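Local structure of Ras-interacting protein 1 (Homo sapiens, 5KHO) at residues A48-R53 against F123-R128. The protein regulates GTPase signalling, cell architecture and adhesion in endothelial cells and is required for blood vessel formation, this piece being its Ras-associating domain. Numbering follows the deposited sequence.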
loop_
_atom_site.group_PDB
_atom_site.type_symbol
_atom_site.label_atom_id
_atom_site.label_comp_id
_atom_site.label_asym_id
_atom_site.label_seq_id
_atom_site.Cartn_x
_atom_site.Cartn_y
_atom_site.Cartn_z
ATOM N N ALA B 48 -1.661 1.213 -22.823
ATOM C CA ALA B 48 -1.645 1.660 -24.219
ATOM C C ALA B 48 -0.592 2.741 -24.531
ATOM O O ALA B 48 0.125 2.607 -25.523
ATOM C CB ALA B 48 -3.035 2.107 -24.648
ATOM N N GLU B 49 -0.488 3.776 -23.688
ATOM C CA GLU B 49 0.515 4.846 -23.870
ATOM C C GLU B 49 1.932 4.380 -23.554
ATOM O O GLU B 49 2.886 4.872 -24.161
ATOM C CB GLU B 49 0.194 6.097 -23.039
ATOM C CG GLU B 49 0.861 7.372 -23.566
ATOM C CD GLU B 49 0.866 8.532 -22.576
ATOM O OE1 GLU B 49 -0.191 8.835 -21.976
ATOM O OE2 GLU B 49 1.932 9.168 -22.409
ATOM N N ALA B 50 2.058 3.450 -22.606
ATOM C CA ALA B 50 3.356 2.888 -22.224
ATOM C C ALA B 50 3.958 2.053 -23.352
ATOM O O ALA B 50 5.147 2.203 -23.655
ATOM C CB ALA B 50 3.254 2.071 -20.938
ATOM N N LEU B 51 3.140 1.194 -23.974
ATOM C CA LEU B 51 3.598 0.337 -25.083
ATOM C C LEU B 51 3.997 1.145 -26.317
ATOM O O LEU B 51 4.980 0.824 -26.995
ATOM C CB LEU B 51 2.541 -0.703 -25.455
ATOM C CG LEU B 51 2.364 -1.899 -24.524
ATOM C CD1 LEU B 51 1.112 -2.668 -24.920
ATOM C CD2 LEU B 51 3.589 -2.801 -24.523
ATOM N N GLU B 52 3.222 2.195 -26.580
ATOM C CA GLU B 52 3.515 3.168 -27.620
ATOM C C GLU B 52 4.897 3.779 -27.389
ATOM O O GLU B 52 5.699 3.868 -28.322
ATOM C CB GLU B 52 2.435 4.250 -27.639
ATOM C CG GLU B 52 1.926 4.595 -29.025
ATOM C CD GLU B 52 0.718 5.520 -29.006
ATOM O OE1 GLU B 52 -0.018 5.558 -27.992
ATOM O OE2 GLU B 52 0.497 6.217 -30.020
ATOM N N ARG B 53 5.167 4.158 -26.138
ATOM C CA ARG B 53 6.418 4.800 -25.733
ATOM C C ARG B 53 7.577 3.801 -25.624
ATOM O O ARG B 53 8.742 4.192 -25.687
ATOM C CB ARG B 53 6.211 5.600 -24.435
ATOM C CG ARG B 53 7.435 6.345 -23.921
ATOM C CD ARG B 53 7.095 7.344 -22.832
ATOM N NE ARG B 53 6.925 8.689 -23.378
ATOM C CZ ARG B 53 5.754 9.239 -23.676
ATOM N NH1 ARG B 53 5.721 10.466 -24.166
ATOM N NH2 ARG B 53 4.624 8.571 -23.479
ATOM N N PHE B 123 5.936 1.185 -10.401
ATOM C CA PHE B 123 5.059 0.623 -11.417
ATOM C C PHE B 123 5.887 -0.082 -12.484
ATOM O O PHE B 123 6.886 0.456 -12.947
ATOM C CB PHE B 123 4.193 1.699 -12.070
ATOM C CG PHE B 123 2.934 2.013 -11.318
ATOM C CD1 PHE B 123 1.971 1.032 -11.094
ATOM C CD2 PHE B 123 2.693 3.308 -10.854
ATOM C CE1 PHE B 123 0.806 1.335 -10.399
ATOM C CE2 PHE B 123 1.531 3.617 -10.165
ATOM C CZ PHE B 123 0.585 2.630 -9.936
ATOM N N GLU B 124 5.465 -1.288 -12.864
ATOM C CA GLU B 124 6.141 -2.073 -13.902
ATOM C C GLU B 124 5.218 -2.386 -15.087
ATOM O O GLU B 124 4.002 -2.569 -14.914
ATOM C CB GLU B 124 6.738 -3.357 -13.313
ATOM C CG GLU B 124 7.986 -3.136 -12.452
ATOM C CD GLU B 124 8.581 -4.416 -11.853
ATOM O OE1 GLU B 124 7.875 -5.445 -11.728
ATOM O OE2 GLU B 124 9.775 -4.391 -11.483
ATOM N N LEU B 125 5.796 -2.409 -16.290
ATOM C CA LEU B 125 5.081 -2.886 -17.466
ATOM C C LEU B 125 5.554 -4.292 -17.776
ATOM O O LEU B 125 6.742 -4.509 -18.036
ATOM C CB LEU B 125 5.337 -1.993 -18.670
ATOM C CG LEU B 125 4.215 -1.701 -19.674
ATOM C CD1 LEU B 125 4.813 -1.688 -21.073
ATOM C CD2 LEU B 125 3.018 -2.641 -19.605
ATOM N N ARG B 126 4.631 -5.247 -17.729
ATOM C CA ARG B 126 4.968 -6.655 -17.943
ATOM C C ARG B 126 3.997 -7.372 -18.873
ATOM O O ARG B 126 2.835 -6.960 -19.013
ATOM C CB ARG B 126 5.030 -7.398 -16.607
ATOM C CG ARG B 126 6.285 -7.140 -15.790
ATOM C CD ARG B 126 6.238 -7.977 -14.531
ATOM N NE ARG B 126 7.259 -7.588 -13.568
ATOM C CZ ARG B 126 8.491 -8.083 -13.531
ATOM N NH1 ARG B 126 8.889 -8.991 -14.420
ATOM N NH2 ARG B 126 9.334 -7.658 -12.600
ATOM N N GLY B 127 4.477 -8.441 -19.511
ATOM C CA GLY B 127 3.588 -9.389 -20.169
ATOM C C GLY B 127 2.600 -9.915 -19.140
ATOM O O GLY B 127 3.002 -10.297 -18.032
ATOM N N ARG B 128 1.313 -9.907 -19.498
ATOM C CA ARG B 128 0.227 -10.319 -18.599
ATOM C C ARG B 128 0.406 -11.712 -17.981
ATOM O O ARG B 128 0.148 -11.883 -16.795
ATOM C CB ARG B 128 -1.127 -10.209 -19.293
ATOM C CG ARG B 128 -2.299 -10.125 -18.336
ATOM C CD ARG B 128 -3.488 -9.491 -19.033
ATOM N NE ARG B 128 -4.362 -8.798 -18.090
ATOM C CZ ARG B 128 -4.304 -7.497 -17.819
ATOM N NH1 ARG B 128 -5.153 -6.963 -16.948
ATOM N NH2 ARG B 128 -3.408 -6.723 -18.414
#
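Leu125 meets Ala50 and Leu51 in a purely apolar contact, a compact example of how one branched side chain helps to join a helix to a sheet. From its CA the leucine sets out toward the helix, the CA of Ala50 lying 7.7 Å from the CA of Leu125. CB starts the chain across this gap without itself touching the helix. At CG the first contact is made: this branch point lies 4.1 Å from CB of Ala50. One branch, CD1, then carries on and is shared by two residues, standing 4.1 Å from Ala50 CB and 3.8 Å from CD2 of Leu51.

Leu51 arrives differently. Its CB does not point at the strand; CG lies anti to the carbonyl carbon (chi1 -75°), and from there CD2 reaches over to the strand's leucine, the two leucines crossing at about a right angle. The setting is the ubiquitin-like fold of Ras-associating domains, in which helix 43-54 packs over a mixed sheet and strand 120-127 runs through the middle, between strands 18-22 and 73-80. Ile21 of the former strand touches both Ala50 and Leu125, while Phe73 of the latter touches both leucines, so the contact is buried within a wider apolar core.

No hydrogen bond crosses between helix and strand; the charged groups of the strand pair beside the contact. Arg126 grips Glu124 side-on, NE and NH2 both reaching the single oxygen OE1, with NH2 2.8 Å from it. Both nitrogens come from the same face of the carboxylate, well above its plane, although OE1 lies in the guanidinium plane. Glu130 takes NH1 of Arg126, and Arg122 pairs with OE2 of Glu124, carrying the pairing on to helix 128-136 through Glu130 and back along the strand through Arg122.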